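Local coordinates for surface protein VspA (Borrelia turicatae, PDB 1YJG) that probably serves as an outer-membrane lipoprotein antigen whose switching with related variable proteins lets the spirochaete escape the host immune response, at residues 15-20 against 137-142; 28-33 against 48-53; 67-72 against 80-85; 113-118 against 124-129. One frame throughout, in Å; residues are numbered along the deposited sequence.

Interaction 1. Residues 15-20 against 137-142; sequences KDVHTL and TAIDAL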
loop_
_atom_site.group_PDB
_atom_site.type_symbol
_atom_site.label_atom_id
_atom_site.label_comp_id
_atom_site.label_asym_id
_atom_site.label_seq_id
_atom_site.Cartn_x
_atom_site.Cartn_y
_atom_site.Cartn_z
ATOM N N LYS A 15 10.578 -2.536 4.716
ATOM C CA LYS A 15 9.593 -1.544 5.158
ATOM C C LYS A 15 8.535 -1.417 4.070
ATOM O O LYS A 15 7.337 -1.391 4.349
ATOM C CB LYS A 15 10.264 -0.183 5.421
ATOM C CG LYS A 15 9.341 0.930 5.958
ATOM C CD LYS A 15 8.468 0.478 7.147
ATOM C CE LYS A 15 7.560 1.614 7.629
ATOM N NZ LYS A 15 6.812 1.266 8.850
ATOM N N ASP A 16 9.003 -1.352 2.826
ATOM C CA ASP A 16 8.142 -1.244 1.666
ATOM C C ASP A 16 7.117 -2.393 1.647
ATOM O O ASP A 16 5.920 -2.161 1.548
ATOM C CB ASP A 16 9.019 -1.273 0.422
ATOM C CG ASP A 16 8.247 -1.088 -0.852
ATOM O OD1 ASP A 16 8.505 -1.880 -1.790
ATOM O OD2 ASP A 16 7.405 -0.167 -1.018
ATOM N N VAL A 17 7.598 -3.629 1.756
ATOM C CA VAL A 17 6.724 -4.795 1.747
ATOM C C VAL A 17 5.765 -4.792 2.961
ATOM O O VAL A 17 4.597 -5.149 2.843
ATOM C CB VAL A 17 7.556 -6.105 1.698
ATOM C CG1 VAL A 17 6.695 -7.322 2.009
ATOM C CG2 VAL A 17 8.212 -6.251 0.346
ATOM N N HIS A 18 6.267 -4.363 4.111
ATOM C CA HIS A 18 5.493 -4.306 5.341
ATOM C C HIS A 18 4.300 -3.383 5.171
ATOM O O HIS A 18 3.158 -3.738 5.516
ATOM C CB HIS A 18 6.397 -3.829 6.469
ATOM C CG HIS A 18 5.751 -3.811 7.817
ATOM N ND1 HIS A 18 5.170 -2.678 8.348
ATOM C CD2 HIS A 18 5.653 -4.766 8.772
ATOM C CE1 HIS A 18 4.715 -2.944 9.561
ATOM N NE2 HIS A 18 5.001 -4.202 9.844
ATOM N N THR A 19 4.560 -2.208 4.601
ATOM C CA THR A 19 3.509 -1.226 4.365
ATOM C C THR A 19 2.445 -1.795 3.419
ATOM O O THR A 19 1.252 -1.709 3.714
ATOM C CB THR A 19 4.093 0.056 3.803
ATOM O OG1 THR A 19 4.773 0.768 4.856
ATOM C CG2 THR A 19 2.987 1.000 3.334
ATOM N N LEU A 20 2.876 -2.380 2.299
ATOM C CA LEU A 20 1.937 -2.965 1.344
ATOM C C LEU A 20 1.009 -4.009 2.006
ATOM O O LEU A 20 -0.177 -4.064 1.699
ATOM C CB LEU A 20 2.674 -3.617 0.184
ATOM C CG LEU A 20 3.375 -2.676 -0.805
ATOM C CD1 LEU A 20 4.018 -3.485 -1.904
ATOM C CD2 LEU A 20 2.398 -1.669 -1.405
ATOM N N THR A 137 2.158 -11.728 10.300
ATOM C CA THR A 137 3.028 -12.217 11.362
ATOM C C THR A 137 4.458 -12.319 10.849
ATOM O O THR A 137 5.401 -11.905 11.517
ATOM C CB THR A 137 2.571 -13.618 11.808
ATOM O OG1 THR A 137 1.350 -13.521 12.551
ATOM C CG2 THR A 137 3.560 -14.252 12.785
ATOM N N ALA A 138 4.598 -12.879 9.654
ATOM C CA ALA A 138 5.895 -13.077 9.026
ATOM C C ALA A 138 6.629 -11.790 8.687
ATOM O O ALA A 138 7.843 -11.693 8.890
ATOM C CB ALA A 138 5.725 -13.930 7.776
ATOM N N ILE A 139 5.904 -10.807 8.153
ATOM C CA ILE A 139 6.519 -9.535 7.774
ATOM C C ILE A 139 6.908 -8.703 9.000
ATOM O O ILE A 139 7.892 -7.954 8.957
ATOM C CB ILE A 139 5.612 -8.735 6.767
ATOM C CG1 ILE A 139 6.403 -7.615 6.086
ATOM C CG2 ILE A 139 4.375 -8.157 7.454
ATOM C CD1 ILE A 139 7.749 -8.031 5.504
ATOM N N ASP A 140 6.138 -8.829 10.084
ATOM C CA ASP A 140 6.429 -8.095 11.314
ATOM C C ASP A 140 7.774 -8.577 11.802
ATOM O O ASP A 140 8.592 -7.784 12.235
ATOM C CB ASP A 140 5.414 -8.385 12.447
ATOM C CG ASP A 140 4.098 -7.641 12.296
ATOM O OD1 ASP A 140 4.005 -6.667 11.523
ATOM O OD2 ASP A 140 3.080 -7.980 12.935
ATOM N N ALA A 141 7.996 -9.889 11.734
ATOM C CA ALA A 141 9.258 -10.477 12.188
ATOM C C ALA A 141 10.426 -10.031 11.325
ATOM O O ALA A 141 11.499 -9.699 11.843
ATOM C CB ALA A 141 9.165 -12.016 12.222
ATOM N N LEU A 142 10.231 -10.014 10.010
ATOM C CA LEU A 142 11.307 -9.599 9.123
ATOM C C LEU A 142 11.640 -8.124 9.300
ATOM O O LEU A 142 12.809 -7.751 9.193
ATOM C CB LEU A 142 10.978 -9.908 7.657
ATOM C CG LEU A 142 12.055 -9.539 6.624
ATOM C CD1 LEU A 142 13.364 -10.246 6.911
ATOM C CD2 LEU A 142 11.572 -9.876 5.233
#
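His18 meets Ile139 and Asp140 where helices 2-28 and 129-155 run antiparallel in the helical bundle, their local axes 9.6 Å apart. The first shell has an apolar half and a polar half. On the apolar side Ile139 points at the partner helix and lays CG1 on the backbone of His18, 3.5 Å from its CA, while CD1 reaches on to Val17 CG1 at 3.7 Å. A branched, purely hydrocarbon chain suits this place because the longer arm covers the His18 backbone and Val17, while the branch methyl CG2 is left for the ring. CG2 of Ile139 approaches the imidazole obliquely, 3.9 Å from His18 CD2. The imidazole gets there because CG stands anti to the backbone N (chi1 -176°), which swings the ring across the gap. At the ring edge NE2 donates to Asp140 OD1, slightly out of the ring plane, over 3.1 Å, a bent bond (142° at the hydrogen) that meets the oxygen nearly along its C-O axis. Ring and carboxylate planes are turned 46° from each other. Further out, Lys22 forms a salt bridge to the same OD1, so this oxygen is shared by two donors and its charge is probably well compensated. Val17 also packs on Val61 and Lys64 of helix 48-69, and Asp16 and Thr19 bond to Thr19 and Asp16 of the second subunit, the link running between Asp16 OD2 and Thr19 OG1.

Interaction 2. Residues 28-33 against 48-53; sequences AKAIGK and AKLISG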
loop_
_atom_site.group_PDB
_atom_site.type_symbol
_atom_site.label_atom_id
_atom_site.label_comp_id
_atom_site.label_asym_id
_atom_site.label_seq_id
_atom_site.Cartn_x
_atom_site.Cartn_y
_atom_site.Cartn_z
ATOM N N ALA A 28 -9.710 -3.389 3.289
ATOM C CA ALA A 28 -10.781 -4.099 3.980
ATOM C C ALA A 28 -11.803 -3.113 4.547
ATOM O O ALA A 28 -12.960 -3.459 4.715
ATOM C CB ALA A 28 -10.224 -4.978 5.085
ATOM N N LYS A 29 -11.373 -1.888 4.848
ATOM C CA LYS A 29 -12.281 -0.857 5.362
ATOM C C LYS A 29 -13.208 -0.350 4.238
ATOM O O LYS A 29 -14.166 0.370 4.501
ATOM C CB LYS A 29 -11.498 0.337 5.918
ATOM C CG LYS A 29 -10.779 0.089 7.230
ATOM C CD LYS A 29 -9.778 1.213 7.499
ATOM C CE LYS A 29 -8.726 0.815 8.528
ATOM N NZ LYS A 29 -7.839 1.961 8.873
ATOM N N ALA A 30 -12.884 -0.686 2.988
ATOM C CA ALA A 30 -13.675 -0.279 1.821
ATOM C C ALA A 30 -14.688 -1.332 1.378
ATOM O O ALA A 30 -15.449 -1.099 0.438
ATOM C CB ALA A 30 -12.765 0.052 0.665
ATOM N N ILE A 31 -14.665 -2.497 2.019
ATOM C CA ILE A 31 -15.595 -3.562 1.680
ATOM C C ILE A 31 -17.021 -3.078 1.947
ATOM O O ILE A 31 -17.323 -2.560 3.024
ATOM C CB ILE A 31 -15.298 -4.832 2.511
ATOM C CG1 ILE A 31 -13.971 -5.466 2.073
ATOM C CG2 ILE A 31 -16.452 -5.848 2.394
ATOM C CD1 ILE A 31 -13.521 -6.643 2.959
ATOM N N GLY A 32 -17.890 -3.231 0.956
ATOM C CA GLY A 32 -19.279 -2.820 1.083
ATOM C C GLY A 32 -19.410 -1.329 1.288
ATOM O O GLY A 32 -20.258 -0.883 2.055
ATOM N N LYS A 33 -18.540 -0.572 0.623
ATOM C CA LYS A 33 -18.531 0.880 0.706
ATOM C C LYS A 33 -18.294 1.509 -0.665
ATOM O O LYS A 33 -17.487 1.024 -1.471
ATOM C CB LYS A 33 -17.441 1.387 1.666
ATOM C CG LYS A 33 -17.540 0.889 3.109
ATOM C CD LYS A 33 -18.472 1.750 3.933
ATOM C CE LYS A 33 -18.659 1.201 5.340
ATOM N NZ LYS A 33 -17.539 1.630 6.220
ATOM N N ALA A 48 -15.909 -7.940 -5.717
ATOM C CA ALA A 48 -14.894 -8.613 -6.544
ATOM C C ALA A 48 -13.655 -7.786 -6.941
ATOM O O ALA A 48 -12.529 -8.217 -6.703
ATOM C CB ALA A 48 -15.526 -9.205 -7.793
ATOM N N LYS A 49 -13.867 -6.617 -7.546
ATOM C CA LYS A 49 -12.752 -5.759 -8.000
ATOM C C LYS A 49 -11.839 -5.253 -6.889
ATOM O O LYS A 49 -10.672 -4.953 -7.142
ATOM C CB LYS A 49 -13.262 -4.592 -8.857
ATOM C CG LYS A 49 -13.115 -4.825 -10.364
ATOM C CD LYS A 49 -13.862 -6.078 -10.802
ATOM C CE LYS A 49 -13.955 -6.215 -12.312
ATOM N NZ LYS A 49 -15.317 -6.699 -12.694
ATOM N N LEU A 50 -12.385 -5.111 -5.684
ATOM C CA LEU A 50 -11.608 -4.664 -4.534
ATOM C C LEU A 50 -10.684 -5.829 -4.146
ATOM O O LEU A 50 -9.513 -5.614 -3.827
ATOM C CB LEU A 50 -12.521 -4.252 -3.371
ATOM C CG LEU A 50 -11.853 -3.944 -2.031
ATOM C CD1 LEU A 50 -10.865 -2.776 -2.159
ATOM C CD2 LEU A 50 -12.900 -3.673 -0.955
ATOM N N ILE A 51 -11.205 -7.059 -4.197
ATOM C CA ILE A 51 -10.388 -8.223 -3.873
ATOM C C ILE A 51 -9.302 -8.350 -4.955
ATOM O O ILE A 51 -8.188 -8.763 -4.658
ATOM C CB ILE A 51 -11.192 -9.531 -3.777
ATOM C CG1 ILE A 51 -12.479 -9.356 -2.962
ATOM C CG2 ILE A 51 -10.328 -10.649 -3.153
ATOM C CD1 ILE A 51 -12.311 -8.662 -1.626
ATOM N N SER A 52 -9.627 -8.000 -6.199
ATOM C CA SER A 52 -8.647 -8.074 -7.283
ATOM C C SER A 52 -7.496 -7.120 -6.945
ATOM O O SER A 52 -6.338 -7.456 -7.165
ATOM C CB SER A 52 -9.266 -7.731 -8.650
ATOM O OG SER A 52 -10.264 -8.676 -9.036
ATOM N N GLY A 53 -7.829 -5.944 -6.403
ATOM C CA GLY A 53 -6.848 -4.941 -6.020
ATOM C C GLY A 53 -5.897 -5.473 -4.961
ATOM O O GLY A 53 -4.682 -5.307 -5.061
#
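The peptide group joining Ala30 to Ile31 is the flat surface here, and the methyl CD2 of Leu50 sits over one of its faces, 3.8 Å from Ala30 C and 3.7 Å from Ile31 N. This is where the chain leaves helix 2-28 of the bundle through two consecutive beta turns, type I from Ala28 to Ile31 and type II from Ala30 to Lys33, opposite the first turns of helix 48-69. Both turn bonds involve the same peptide: at its edge Ile31 N donates weakly to Ala28 O, and Lys33 N makes a weak bond to Ala30 O from the side of the plane facing away from Leu50. Leucine suits the place because its terminal methyl can rest on a peptide face and on hydrocarbon at once; CG anti to the backbone N (chi1 172°) carries it towards the turns. Its CD2 then also touches Ile31 CG1 at 3.7 Å, the two side chains crossing at about a right angle, and lies 4.1 Å from the small Ala30 CB. The contact is buried, and the side chains that meet in it are all apolar. Ile31 packs onward against Ala113 and Ile117 of helix 110-117, while Ala30 leans on Gly53 of the second subunit. Gly32, third in the type II turn, carries the positive phi of 63° that this position commonly gives to glycine, and its backbone N is hydrogen-bonded to Asn47 OD1.

Interaction 3. Residues 67-72 against 80-85; sequences SLEKKV and GKITTV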
loop_
_atom_site.group_PDB
_atom_site.type_symbol
_atom_site.label_atom_id
_atom_site.label_comp_id
_atom_site.label_asym_id
_atom_site.label_seq_id
_atom_site.Cartn_x
_atom_site.Cartn_y
_atom_site.Cartn_z
ATOM N N SER A 67 12.773 -10.895 -5.241
ATOM C CA SER A 67 13.985 -10.129 -5.498
ATOM C C SER A 67 14.875 -10.103 -4.249
ATOM O O SER A 67 16.081 -10.281 -4.339
ATOM C CB SER A 67 13.622 -8.693 -5.890
ATOM O OG SER A 67 14.772 -7.873 -6.006
ATOM N N LEU A 68 14.267 -9.881 -3.087
ATOM C CA LEU A 68 15.010 -9.828 -1.824
ATOM C C LEU A 68 15.743 -11.135 -1.497
ATOM O O LEU A 68 16.851 -11.109 -0.962
ATOM C CB LEU A 68 14.081 -9.477 -0.660
ATOM C CG LEU A 68 14.134 -8.032 -0.180
ATOM C CD1 LEU A 68 13.387 -7.932 1.153
ATOM C CD2 LEU A 68 15.570 -7.505 -0.052
ATOM N N GLU A 69 15.102 -12.259 -1.807
ATOM C CA GLU A 69 15.660 -13.594 -1.578
ATOM C C GLU A 69 16.978 -13.814 -2.326
ATOM O O GLU A 69 17.810 -14.601 -1.885
ATOM C CB GLU A 69 14.697 -14.665 -2.089
ATOM C CG GLU A 69 13.599 -15.074 -1.142
ATOM C CD GLU A 69 12.721 -16.158 -1.732
ATOM O OE1 GLU A 69 11.858 -16.708 -0.991
ATOM O OE2 GLU A 69 12.882 -16.457 -2.942
ATOM N N LYS A 70 17.139 -13.146 -3.467
ATOM C CA LYS A 70 18.339 -13.263 -4.298
ATOM C C LYS A 70 19.424 -12.238 -3.976
ATOM O O LYS A 70 20.424 -12.155 -4.693
ATOM C CB LYS A 70 17.950 -13.134 -5.774
ATOM C CG LYS A 70 16.852 -14.114 -6.233
ATOM C CD LYS A 70 15.939 -13.513 -7.318
ATOM C CE LYS A 70 16.188 -14.116 -8.683
ATOM N NZ LYS A 70 17.630 -14.014 -9.090
ATOM N N LYS A 71 19.251 -11.464 -2.907
ATOM C CA LYS A 71 20.255 -10.456 -2.552
ATOM C C LYS A 71 21.527 -11.115 -2.001
ATOM O O LYS A 71 21.459 -11.992 -1.132
ATOM C CB LYS A 71 19.687 -9.418 -1.573
ATOM C CG LYS A 71 20.144 -8.002 -1.879
ATOM C CD LYS A 71 19.600 -6.971 -0.892
ATOM C CE LYS A 71 20.583 -5.799 -0.724
ATOM N NZ LYS A 71 19.975 -4.593 -0.089
ATOM N N VAL A 72 22.674 -10.694 -2.536
ATOM C CA VAL A 72 23.982 -11.216 -2.132
ATOM C C VAL A 72 24.469 -10.610 -0.818
ATOM O O VAL A 72 24.213 -9.438 -0.532
ATOM C CB VAL A 72 25.079 -10.968 -3.226
ATOM C CG1 VAL A 72 24.624 -11.487 -4.597
ATOM C CG2 VAL A 72 25.481 -9.486 -3.310
ATOM N N GLY A 80 16.098 -16.803 5.458
ATOM C CA GLY A 80 15.033 -17.711 5.875
ATOM C C GLY A 80 13.770 -17.000 6.324
ATOM O O GLY A 80 12.646 -17.476 6.101
ATOM N N LYS A 81 13.951 -15.878 7.011
ATOM C CA LYS A 81 12.827 -15.093 7.488
ATOM C C LYS A 81 12.090 -14.512 6.280
ATOM O O LYS A 81 10.863 -14.381 6.310
ATOM C CB LYS A 81 13.288 -13.995 8.434
ATOM C CG LYS A 81 13.624 -14.486 9.816
ATOM C CD LYS A 81 14.250 -13.382 10.659
ATOM C CE LYS A 81 14.217 -13.729 12.147
ATOM N NZ LYS A 81 15.263 -14.743 12.477
ATOM N N ILE A 82 12.838 -14.188 5.223
ATOM C CA ILE A 82 12.262 -13.647 3.988
ATOM C C ILE A 82 11.449 -14.739 3.332
ATOM O O ILE A 82 10.407 -14.459 2.773
ATOM C CB ILE A 82 13.351 -13.214 2.973
ATOM C CG1 ILE A 82 14.092 -11.972 3.438
ATOM C CG2 ILE A 82 12.727 -12.939 1.559
ATOM C CD1 ILE A 82 15.396 -11.694 2.595
ATOM N N THR A 83 11.960 -15.972 3.362
ATOM C CA THR A 83 11.277 -17.119 2.756
ATOM C C THR A 83 9.955 -17.382 3.451
ATOM O O THR A 83 8.974 -17.701 2.792
ATOM C CB THR A 83 12.184 -18.375 2.772
ATOM O OG1 THR A 83 13.290 -18.169 1.892
ATOM C CG2 THR A 83 11.475 -19.592 2.164
ATOM N N THR A 84 9.933 -17.237 4.778
ATOM C CA THR A 84 8.714 -17.429 5.544
ATOM C C THR A 84 7.685 -16.395 5.072
ATOM O O THR A 84 6.491 -16.714 4.935
ATOM C CB THR A 84 8.993 -17.295 7.039
ATOM O OG1 THR A 84 9.840 -18.373 7.444
ATOM C CG2 THR A 84 7.716 -17.476 7.883
ATOM N N VAL A 85 8.140 -15.171 4.789
ATOM C CA VAL A 85 7.220 -14.133 4.306
ATOM C C VAL A 85 6.732 -14.492 2.906
ATOM O O VAL A 85 5.536 -14.442 2.648
ATOM C CB VAL A 85 7.819 -12.703 4.231
ATOM C CG1 VAL A 85 6.687 -11.684 4.050
ATOM C CG2 VAL A 85 8.657 -12.351 5.469
#
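Glu69 and Ile82 lie alongside each other and slide past in opposite directions, the aliphatic part of the acid touching the branch of the isoleucine with CG 3.6 Å from Ile82 CG2. Ile82 presents its two arms differently. CG2 stands anti to its own backbone N and takes the glutamate, whereas CD1, at the end of the other arm, reaches the last part of helix 48-69 and rests 3.9 Å from Leu68 O and 4.2 Å from Leu68 CB. A beta-branched residue is thus well placed to cover two successive residues at once. Glu69 stays extended beyond CG (chi2 -179°), which carries its carboxylate past Ile82 to Thr83. There it crosses Thr83 at about a right angle; OE1 and Thr83 OG1 are 3.5 Å apart, close but not bonded, and the hydroxyl is instead hydrogen-bonded to Lys79 O one turn back. Thr84 behaves alike: its OG1 donates to Gly80 O at 3.2 Å, and its own backbone N reaches that carbonyl from the other face. On the inner side, Leu68 and Ile82 both continue onto Phe10 of helix 2-28, and Ile82 also packs on Leu142. Apolar residues inside and polar chains at the outer margin, across two helices adjacent in sequence and joined by a short loop, are characteristic of an alpha-alpha hairpin in a helical bundle.

Interaction 4. Residues 113-118 against 124-129; sequences AKTAID and AKDKGA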
loop_
_atom_site.group_PDB
_atom_site.type_symbol
_atom_site.label_atom_id
_atom_site.label_comp_id
_atom_site.label_asym_id
_atom_site.label_seq_id
_atom_site.Cartn_x
_atom_site.Cartn_y
_atom_site.Cartn_z
ATOM N N ALA A 113 -16.005 -11.299 1.174
ATOM C CA ALA A 113 -14.861 -10.449 0.876
ATOM C C ALA A 113 -13.973 -10.458 2.120
ATOM O O ALA A 113 -12.765 -10.462 2.016
ATOM C CB ALA A 113 -15.290 -9.044 0.541
ATOM N N LYS A 114 -14.596 -10.502 3.293
ATOM C CA LYS A 114 -13.878 -10.517 4.555
ATOM C C LYS A 114 -13.090 -11.814 4.754
ATOM O O LYS A 114 -12.005 -11.788 5.341
ATOM C CB LYS A 114 -14.833 -10.252 5.712
ATOM C CG LYS A 114 -15.275 -8.803 5.764
ATOM C CD LYS A 114 -16.441 -8.603 6.710
ATOM C CE LYS A 114 -16.660 -7.113 6.983
ATOM N NZ LYS A 114 -18.084 -6.718 6.908
ATOM N N THR A 115 -13.612 -12.940 4.260
ATOM C CA THR A 115 -12.899 -14.218 4.392
ATOM C C THR A 115 -11.632 -14.206 3.538
ATOM O O THR A 115 -10.792 -15.094 3.656
ATOM C CB THR A 115 -13.752 -15.438 3.989
ATOM O OG1 THR A 115 -13.997 -15.425 2.575
ATOM C CG2 THR A 115 -15.142 -15.416 4.662
ATOM N N ALA A 116 -11.509 -13.219 2.661
ATOM C CA ALA A 116 -10.334 -13.112 1.816
ATOM C C ALA A 116 -9.302 -12.101 2.299
ATOM O O ALA A 116 -8.132 -12.457 2.426
ATOM C CB ALA A 116 -10.735 -12.798 0.367
ATOM N N ILE A 117 -9.730 -10.868 2.604
ATOM C CA ILE A 117 -8.810 -9.787 3.025
ATOM C C ILE A 117 -9.028 -9.032 4.344
ATOM O O ILE A 117 -8.395 -7.984 4.550
ATOM C CB ILE A 117 -8.777 -8.719 1.890
ATOM C CG1 ILE A 117 -10.074 -7.886 1.870
ATOM C CG2 ILE A 117 -8.577 -9.379 0.533
ATOM C CD1 ILE A 117 -10.082 -6.766 0.829
ATOM N N ASP A 118 -9.894 -9.527 5.223
ATOM C CA ASP A 118 -10.166 -8.869 6.507
ATOM C C ASP A 118 -9.677 -9.744 7.668
ATOM O O ASP A 118 -10.348 -10.673 8.072
ATOM C CB ASP A 118 -11.671 -8.550 6.640
ATOM C CG ASP A 118 -11.957 -7.492 7.712
ATOM O OD1 ASP A 118 -12.927 -6.733 7.572
ATOM O OD2 ASP A 118 -11.262 -7.339 8.727
ATOM N N ALA A 124 -15.253 -16.389 9.235
ATOM C CA ALA A 124 -14.396 -17.401 8.639
ATOM C C ALA A 124 -13.268 -16.679 7.898
ATOM O O ALA A 124 -13.415 -15.520 7.521
ATOM C CB ALA A 124 -15.199 -18.278 7.687
ATOM N N LYS A 125 -12.139 -17.351 7.733
ATOM C CA LYS A 125 -10.962 -16.796 7.038
ATOM C C LYS A 125 -10.513 -17.825 6.021
ATOM O O LYS A 125 -9.319 -17.983 5.770
ATOM C CB LYS A 125 -9.815 -16.572 8.034
ATOM C CG LYS A 125 -10.199 -15.972 9.399
ATOM C CD LYS A 125 -9.855 -14.489 9.465
ATOM C CE LYS A 125 -10.606 -13.753 10.574
ATOM N NZ LYS A 125 -10.932 -12.366 10.162
ATOM N N ASP A 126 -11.487 -18.491 5.407
ATOM C CA ASP A 126 -11.237 -19.563 4.442
ATOM C C ASP A 126 -10.994 -19.239 2.967
ATOM O O ASP A 126 -10.842 -20.164 2.176
ATOM C CB ASP A 126 -12.355 -20.610 4.566
ATOM C CG ASP A 126 -13.643 -20.165 3.920
ATOM O OD1 ASP A 126 -14.191 -19.118 4.321
ATOM O OD2 ASP A 126 -14.170 -20.799 2.992
ATOM N N LYS A 127 -10.944 -17.962 2.597
ATOM C CA LYS A 127 -10.697 -17.569 1.203
ATOM C C LYS A 127 -9.474 -16.630 1.061
ATOM O O LYS A 127 -9.443 -15.760 0.189
ATOM C CB LYS A 127 -11.947 -16.943 0.576
ATOM C CG LYS A 127 -13.207 -17.811 0.694
ATOM C CD LYS A 127 -14.399 -17.216 -0.069
ATOM C CE LYS A 127 -15.728 -17.733 0.470
ATOM N NZ LYS A 127 -16.060 -17.179 1.817
ATOM N N GLY A 128 -8.479 -16.808 1.930
ATOM C CA GLY A 128 -7.260 -16.014 1.910
ATOM C C GLY A 128 -6.911 -15.222 3.160
ATOM O O GLY A 128 -5.754 -14.918 3.378
ATOM N N ALA A 129 -7.890 -14.882 3.988
ATOM C CA ALA A 129 -7.616 -14.099 5.201
ATOM C C ALA A 129 -6.663 -14.804 6.193
ATOM O O ALA A 129 -5.841 -14.149 6.833
ATOM C CB ALA A 129 -8.912 -13.658 5.866
#
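Thr115 is the hub of the polar contacts, taking three bonds from the other segment: its carbonyl O accepts from Ala129 N at 2.9 Å and from Lys127 N at 3.1 Å, and its hydroxyl from Lys127 NZ at 2.8 Å. The two backbone donors stand above opposite faces of the carbonyl plane, and the bond from Ala129 is the straighter, 160° at the hydrogen. Thr115 OG1 lies between the backbone N and the carbonyl carbon (chi1 68°), where it also bonds to Asp112 O; the methyl CG2 is left to face Ala124 O at 3.3 Å. Lys127 runs obliquely across the hydroxyl and ends in a salt bridge to Asp112, so its amine is held by both Thr115 and Asp112 of helix 110-117. A second lysine ties down the start of the loop: Lys125 NZ donates to Asp118 O at 2.8 Å, in the carbonyl plane, and bonds to Asp121 O as well. Around these polar groups the small residues fit closely. Ala129 CB lies 3.2 Å from Thr115 O, and Ala116 CA makes a CA-H...O contact to Lys127 O. Gly128, at the N-cap position just ahead of helix 129-155, has a positive phi, at which a CB would press on the preceding carbonyl O and crowd Ala116 O. The whole is a helix-loop-helix connection, in which the carbonyl of one helix's last turn takes the first N-H of the next helix of the bundle.

In the fold
This chain is the core of the lipoprotein, an elongated helical bundle that forms a two-chain assembly. Interaction 1 lies near its middle, about 7 Å from the chain centre, and the loop it closes along the chain holds the other three. Interaction 3 sits towards one end, with its centre about 12 Å from that of interaction 1, and the two join where Leu142 CD2 packs 3.7 Å from Ile82 CG1. Interactions 2 and 4 share the other end, their centres also about 12 Å apart, merging through Ile31, Ile51 and Ile117. Interactions 2 and 3 both use helix 48-69, yet their centres are about 29 Å apart. Interactions 1 and 2 both touch the second subunit.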